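Local coordinates for putative hydrolase YdeN (Bacillus subtilis, PDB 1UXO), which is probably a serine hydrolase of the alpha/beta-hydrolase fold, perhaps an esterase, whose natural substrate is not established, at residues S99-L105 with I141-S147; S136-V142 with Q162-L168. The protein carries 2 engineered substitutions. All coordinates share one frame. Residues are numbered along the deposited sequence.

Contact 1: residues S99-L105 with I141-S147; sequences SGFAKSL and IVPFSFS
A loop meets a loop-to-helix segment beside the C-terminal ends of strands 92-98 and 128-136. Residues 99-105 follow strand 92-98 and have no regular structure. Residues 141-147 run into helix 144-153, with P143 at its N-cap position. The contact joins the first loop to the start of this helix in the alpha/beta-hydrolase fold. It borders the predicted active site, as I141 and V142 touch H166. S99 has positive phi (59/39); G100 and F101 are extended. The backbones come closest at F101 and S147, with CA atoms 5.3 Å apart.

One direct hydrogen bond and two waters make the polar links. S147 OG, with chi1 m, donates to G100 O at 2.7 Å. One water accepts from A102 N at 2.9 Å and donates to F146 O at 2.7 Å. A second accepts from K103 NZ at 3.0 Å and is 3.1 Å from S145 OG.

The F146 ring takes the cation-pi and CH-pi contacts. F146 has chi1 m, and its CA-to-CB bond points toward 99-105. K103, chi1 p and then all t, extends over one ring face. K103 CE is 3.4 Å from the ring centroid (CH-pi) and K103 NZ 4.4 Å (cation-pi). S104 O meets the ring edge, 3.3 Å from F146 CE2.

Among apolar side chains, F101, chi1 p, brings CD2 3.6 Å from V142 CG2. L105 CD1 is 4.0 Å from V142 CG2, and L105 CD2 is 3.9 Å from F146 CD2.

K103 also forms a salt bridge with D149 of helix 144-153. The lysine thus meets this helix through both charge and aliphatic chain, while one serine hydroxyl ties the buried G100 carbonyl to the helix start.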
loop_
_atom_site.group_PDB
_atom_site.type_symbol
_atom_site.label_atom_id
_atom_site.label_comp_id
_atom_site.label_asym_id
_atom_site.label_seq_id
_atom_site.Cartn_x
_atom_site.Cartn_y
_atom_site.Cartn_z
ATOM N N SER A 99 -3.510 -2.243 5.808
ATOM C CA SER A 99 -2.956 -3.361 6.578
ATOM C C SER A 99 -1.461 -3.433 6.451
ATOM O O SER A 99 -0.898 -4.534 6.334
ATOM C CB SER A 99 -3.593 -4.645 6.152
ATOM O OG SER A 99 -4.975 -4.523 6.164
ATOM N N GLY A 100 -0.818 -2.259 6.445
ATOM C CA GLY A 100 0.626 -2.185 6.290
ATOM C C GLY A 100 1.395 -2.732 7.489
ATOM O O GLY A 100 0.944 -2.664 8.666
ATOM N N PHE A 101 2.581 -3.236 7.211
ATOM C CA PHE A 101 3.435 -3.761 8.241
ATOM C C PHE A 101 4.892 -3.678 7.721
ATOM O O PHE A 101 5.114 -3.589 6.499
ATOM C CB PHE A 101 3.062 -5.209 8.620
ATOM C CG PHE A 101 3.147 -6.178 7.469
ATOM C CD1 PHE A 101 4.250 -7.012 7.315
ATOM C CD2 PHE A 101 2.117 -6.234 6.531
ATOM C CE1 PHE A 101 4.327 -7.896 6.245
ATOM C CE2 PHE A 101 2.180 -7.123 5.449
ATOM C CZ PHE A 101 3.288 -7.947 5.290
ATOM N N ALA A 102 5.850 -3.666 8.647
ATOM C CA ALA A 102 7.294 -3.593 8.308
ATOM C C ALA A 102 8.156 -4.567 9.161
ATOM O O ALA A 102 9.358 -4.307 9.399
ATOM C CB ALA A 102 7.802 -2.158 8.532
ATOM N N LYS A 103 7.541 -5.644 9.661
ATOM C CA LYS A 103 8.243 -6.716 10.386
ATOM C C LYS A 103 7.548 -8.055 10.159
ATOM O O LYS A 103 6.427 -8.112 9.632
ATOM C CB LYS A 103 8.325 -6.438 11.866
ATOM C CG LYS A 103 6.985 -6.428 12.628
ATOM C CD LYS A 103 7.154 -5.672 13.923
ATOM C CE LYS A 103 5.918 -5.613 14.710
ATOM N NZ LYS A 103 6.097 -4.924 16.026
ATOM N N SER A 104 8.229 -9.147 10.522
ATOM C CA SER A 104 7.730 -10.489 10.256
ATOM C C SER A 104 6.328 -10.710 10.763
ATOM O O SER A 104 6.020 -10.375 11.924
ATOM C CB SER A 104 8.604 -11.498 11.033
ATOM O OG SER A 104 8.098 -12.786 10.953
ATOM N N LEU A 105 5.503 -11.335 9.939
ATOM C CA LEU A 105 4.185 -11.787 10.325
ATOM C C LEU A 105 4.261 -13.222 10.869
ATOM O O LEU A 105 4.615 -14.157 10.138
ATOM C CB LEU A 105 3.245 -11.761 9.111
ATOM C CG LEU A 105 3.010 -10.388 8.467
ATOM C CD1 LEU A 105 2.002 -10.609 7.349
ATOM C CD2 LEU A 105 2.522 -9.319 9.464
ATOM N N ILE A 141 -4.231 -11.532 10.483
ATOM C CA ILE A 141 -3.069 -11.794 9.602
ATOM C C ILE A 141 -1.977 -10.774 9.858
ATOM O O ILE A 141 -0.832 -11.123 10.157
ATOM C CB ILE A 141 -3.473 -11.821 8.123
ATOM C CG1 ILE A 141 -4.462 -12.978 7.862
ATOM C CG2 ILE A 141 -2.187 -11.967 7.280
ATOM C CD1 ILE A 141 -5.145 -12.951 6.493
ATOM N N VAL A 142 -2.346 -9.494 9.748
ATOM C CA VAL A 142 -1.498 -8.371 10.151
ATOM C C VAL A 142 -2.037 -7.762 11.458
ATOM O O VAL A 142 -3.003 -7.013 11.443
ATOM C CB VAL A 142 -1.435 -7.275 9.080
ATOM C CG1 VAL A 142 -0.469 -6.192 9.524
ATOM C CG2 VAL A 142 -0.907 -7.847 7.752
ATOM N N PRO A 143 -1.435 -8.052 12.580
ATOM C CA PRO A 143 -1.957 -7.514 13.846
ATOM C C PRO A 143 -1.993 -6.019 13.794
ATOM O O PRO A 143 -1.078 -5.338 13.260
ATOM C CB PRO A 143 -0.983 -8.049 14.893
ATOM C CG PRO A 143 -0.380 -9.239 14.231
ATOM C CD PRO A 143 -0.254 -8.926 12.772
ATOM N N PHE A 144 -3.107 -5.480 14.277
ATOM C CA PHE A 144 -3.299 -4.043 14.359
ATOM C C PHE A 144 -2.130 -3.263 14.914
ATOM O O PHE A 144 -1.764 -2.207 14.366
ATOM C CB PHE A 144 -4.587 -3.693 15.146
ATOM C CG PHE A 144 -4.838 -2.203 15.233
ATOM C CD1 PHE A 144 -5.334 -1.515 14.140
ATOM C CD2 PHE A 144 -4.581 -1.507 16.430
ATOM C CE1 PHE A 144 -5.564 -0.132 14.239
ATOM C CE2 PHE A 144 -4.841 -0.139 16.530
ATOM C CZ PHE A 144 -5.281 0.546 15.430
ATOM N N SER A 145 -1.504 -3.798 15.961
ATOM C CA SER A 145 -0.341 -3.153 16.583
ATOM C C SER A 145 0.824 -2.964 15.617
ATOM O O SER A 145 1.580 -2.001 15.716
ATOM C CB SER A 145 0.132 -3.971 17.799
ATOM O OG SER A 145 0.554 -5.248 17.393
ATOM N N PHE A 146 0.982 -3.900 14.696
ATOM C CA PHE A 146 2.054 -3.791 13.687
ATOM C C PHE A 146 1.814 -2.604 12.737
ATOM O O PHE A 146 2.774 -1.940 12.247
ATOM C CB PHE A 146 2.108 -5.052 12.839
ATOM C CG PHE A 146 2.655 -6.292 13.512
ATOM C CD1 PHE A 146 2.496 -6.577 14.883
ATOM C CD2 PHE A 146 3.266 -7.215 12.712
ATOM C CE1 PHE A 146 2.982 -7.760 15.440
ATOM C CE2 PHE A 146 3.763 -8.436 13.250
ATOM C CZ PHE A 146 3.630 -8.701 14.608
ATOM N N SER A 147 0.541 -2.334 12.436
ATOM C CA SER A 147 0.174 -1.242 11.535
ATOM C C SER A 147 0.289 0.096 12.268
ATOM O O SER A 147 0.756 1.074 11.720
ATOM C CB SER A 147 -1.243 -1.434 10.981
ATOM O OG SER A 147 -1.300 -2.571 10.139
HETATM O O HOH W 1 5.069 -3.182 11.395
HETATM O O HOH W 2 3.593 -4.551 17.582
#

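Contact 2: residues S136-V142 with Q162-L168; sequences SKDDQIV and QHGGHFL
These two loops carry the acid and the histidine of a predicted Ser-His-Asp catalytic triad, placed after strands 128-136 and 157-161 as in alpha/beta hydrolases. Residues 136-139 form a type I beta turn and 164-167 a type II' turn. CA pairs are S136-G164 (4.7 Å), K137-Q162 (4.9 Å) and D139-G165 (4.8 Å).

Q162 O lies 3.5 Å from K137 CB. H163 ND1 donates to D138 OD2 at 3.1 Å. G164 N makes weak hydrogen bonds to S136 OG (3.0 Å) and D138 OD1 (3.2 Å). An ideal CB on G164 would clash with S136 CB. G165 has positive phi (48/-127); its N bonds weakly to D138 OD1 at 3.0 Å, and its O accepts from S136 OG at 2.8 Å.

H166, chi1 t, is the predicted triad histidine. Its ND1 donates to D139 OD2 at 2.7 Å. D139, chi1 t, uses OD1 in an Asx turn to I141 N (2.8 Å). I141 makes a CH-pi contact over the face of the H166 ring, with CB 4.1 Å from the centroid. V142 CG2 is 3.6 Å from H166 CE1. The predicted triad serine, S73, lies close by. F167 CE2 approaches S136 N at 3.6 Å, and L168 CD1 is 4.4 Å from I141 CD1.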
loop_
_atom_site.group_PDB
_atom_site.type_symbol
_atom_site.label_atom_id
_atom_site.label_comp_id
_atom_site.label_asym_id
_atom_site.label_seq_id
_atom_site.Cartn_x
_atom_site.Cartn_y
_atom_site.Cartn_z
ATOM N N SER A 136 -7.234 -2.722 10.442
ATOM C CA SER A 136 -8.376 -3.330 11.139
ATOM C C SER A 136 -8.007 -3.832 12.505
ATOM O O SER A 136 -7.081 -4.618 12.644
ATOM C CB SER A 136 -8.938 -4.490 10.301
ATOM O OG SER A 136 -9.801 -5.359 11.063
ATOM N N LYS A 137 -8.773 -3.435 13.526
ATOM C CA LYS A 137 -8.495 -3.871 14.885
ATOM C C LYS A 137 -8.529 -5.362 15.073
ATOM O O LYS A 137 -7.757 -5.863 15.900
ATOM C CB LYS A 137 -9.427 -3.206 15.919
ATOM C CG LYS A 137 -9.061 -3.427 17.372
ATOM C CD LYS A 137 -7.646 -2.957 17.637
ATOM C CE LYS A 137 -7.276 -2.630 19.075
ATOM N NZ LYS A 137 -7.293 -3.809 19.919
ATOM N N ASP A 138 -9.364 -6.070 14.317
ATOM C CA ASP A 138 -9.514 -7.511 14.459
ATOM C C ASP A 138 -8.853 -8.363 13.391
ATOM O O ASP A 138 -9.129 -9.567 13.259
ATOM C CB ASP A 138 -10.998 -7.880 14.697
ATOM C CG ASP A 138 -11.892 -7.633 13.479
ATOM O OD1 ASP A 138 -11.369 -7.132 12.446
ATOM O OD2 ASP A 138 -13.160 -7.896 13.496
ATOM N N ASP A 139 -7.913 -7.745 12.687
ATOM C CA ASP A 139 -7.072 -8.430 11.713
ATOM C C ASP A 139 -6.218 -9.539 12.383
ATOM O O ASP A 139 -5.460 -9.298 13.328
ATOM C CB ASP A 139 -6.160 -7.397 11.047
ATOM C CG ASP A 139 -5.566 -7.875 9.702
ATOM O OD1 ASP A 139 -5.273 -9.103 9.534
ATOM O OD2 ASP A 139 -5.381 -7.075 8.764
ATOM N N GLN A 140 -6.420 -10.761 11.935
ATOM C CA GLN A 140 -5.685 -11.887 12.442
ATOM C C GLN A 140 -4.480 -12.271 11.558
ATOM O O GLN A 140 -3.776 -13.256 11.866
ATOM C CB GLN A 140 -6.657 -13.080 12.555
ATOM C CG GLN A 140 -7.902 -12.835 13.486
ATOM C CD GLN A 140 -7.477 -12.534 14.865
ATOM O OE1 GLN A 140 -6.680 -13.304 15.450
ATOM N NE2 GLN A 140 -7.888 -11.362 15.389
ATOM N N ILE A 141 -4.231 -11.532 10.483
ATOM C CA ILE A 141 -3.069 -11.794 9.602
ATOM C C ILE A 141 -1.977 -10.774 9.858
ATOM O O ILE A 141 -0.832 -11.123 10.157
ATOM C CB ILE A 141 -3.473 -11.821 8.123
ATOM C CG1 ILE A 141 -4.462 -12.978 7.862
ATOM C CG2 ILE A 141 -2.187 -11.967 7.280
ATOM C CD1 ILE A 141 -5.145 -12.951 6.493
ATOM N N VAL A 142 -2.346 -9.494 9.748
ATOM C CA VAL A 142 -1.498 -8.371 10.151
ATOM C C VAL A 142 -2.037 -7.762 11.458
ATOM O O VAL A 142 -3.003 -7.013 11.443
ATOM C CB VAL A 142 -1.435 -7.275 9.080
ATOM C CG1 VAL A 142 -0.469 -6.192 9.524
ATOM C CG2 VAL A 142 -0.907 -7.847 7.752
ATOM N N GLN A 162 -12.726 -0.830 13.319
ATOM C CA GLN A 162 -12.857 -1.755 14.441
ATOM C C GLN A 162 -13.086 -3.192 13.999
ATOM O O GLN A 162 -12.507 -4.138 14.566
ATOM C CB GLN A 162 -13.969 -1.269 15.395
ATOM C CG GLN A 162 -13.965 -1.997 16.702
ATOM C CD GLN A 162 -14.943 -1.382 17.673
ATOM O OE1 GLN A 162 -15.979 -0.842 17.242
ATOM N NE2 GLN A 162 -14.603 -1.420 18.965
ATOM N N HIS A 163 -13.935 -3.375 13.007
ATOM C CA HIS A 163 -14.238 -4.691 12.484
ATOM C C HIS A 163 -13.992 -4.711 10.975
ATOM O O HIS A 163 -14.909 -4.607 10.178
ATOM C CB HIS A 163 -15.689 -5.144 12.842
ATOM C CG HIS A 163 -15.911 -5.283 14.315
ATOM N ND1 HIS A 163 -15.193 -6.174 15.094
ATOM C CD2 HIS A 163 -16.712 -4.602 15.161
ATOM C CE1 HIS A 163 -15.542 -6.027 16.361
ATOM N NE2 HIS A 163 -16.449 -5.071 16.429
ATOM N N GLY A 164 -12.736 -4.853 10.590
ATOM C CA GLY A 164 -12.377 -4.842 9.187
ATOM C C GLY A 164 -11.826 -6.141 8.642
ATOM O O GLY A 164 -11.422 -6.175 7.500
ATOM N N GLY A 165 -11.788 -7.207 9.447
ATOM C CA GLY A 165 -11.061 -8.420 9.103
ATOM C C GLY A 165 -9.642 -8.070 8.630
ATOM O O GLY A 165 -8.910 -7.377 9.331
ATOM N N HIS A 166 -9.259 -8.566 7.453
ATOM C CA HIS A 166 -8.030 -8.143 6.728
ATOM C C HIS A 166 -8.375 -7.409 5.372
ATOM O O HIS A 166 -7.561 -7.367 4.407
ATOM C CB HIS A 166 -7.124 -9.386 6.582
ATOM C CG HIS A 166 -5.789 -9.151 5.930
ATOM N ND1 HIS A 166 -4.904 -8.197 6.352
ATOM C CD2 HIS A 166 -5.157 -9.834 4.931
ATOM C CE1 HIS A 166 -3.809 -8.250 5.596
ATOM N NE2 HIS A 166 -3.952 -9.219 4.704
ATOM N N PHE A 167 -9.589 -6.835 5.299
ATOM C CA PHE A 167 -10.109 -6.139 4.123
ATOM C C PHE A 167 -10.099 -7.006 2.837
ATOM O O PHE A 167 -9.679 -6.575 1.748
ATOM C CB PHE A 167 -9.384 -4.807 3.907
ATOM C CG PHE A 167 -9.393 -3.874 5.109
ATOM C CD1 PHE A 167 -10.537 -3.197 5.481
ATOM C CD2 PHE A 167 -8.241 -3.665 5.840
ATOM C CE1 PHE A 167 -10.520 -2.321 6.593
ATOM C CE2 PHE A 167 -8.214 -2.815 6.943
ATOM C CZ PHE A 167 -9.346 -2.143 7.317
ATOM N N LEU A 168 -10.581 -8.231 2.992
ATOM C CA LEU A 168 -10.662 -9.210 1.907
ATOM C C LEU A 168 -12.074 -9.393 1.341
ATOM O O LEU A 168 -13.085 -9.214 2.059
ATOM C CB LEU A 168 -10.177 -10.561 2.474
ATOM C CG LEU A 168 -8.806 -10.590 3.108
ATOM C CD1 LEU A 168 -8.493 -11.979 3.807
ATOM C CD2 LEU A 168 -7.799 -10.365 1.988
#

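In the fold
Both contacts are partly buried and lie on the same side of the chain's centre, with centres 10 Å apart. None of the touching residues of contact 1 is exposed, whereas K137, Q162 and H163 of contact 2 are. The contacts share I141 and V142, which pack on L105 in contact 1 and on H166 in contact 2. Strand 128-136 lies between 92-98 and 157-161 in the sheet, and its following loop takes part in both contacts. S99 of contact 1 touches H166 and F167 of contact 2. Contact 1 relies mainly on apolar and ring packing, with a single direct hydrogen bond. Contact 2 is dominated by carboxylate, histidine, serine hydroxyl and backbone hydrogen bonds, one of which joins two members of the predicted triad.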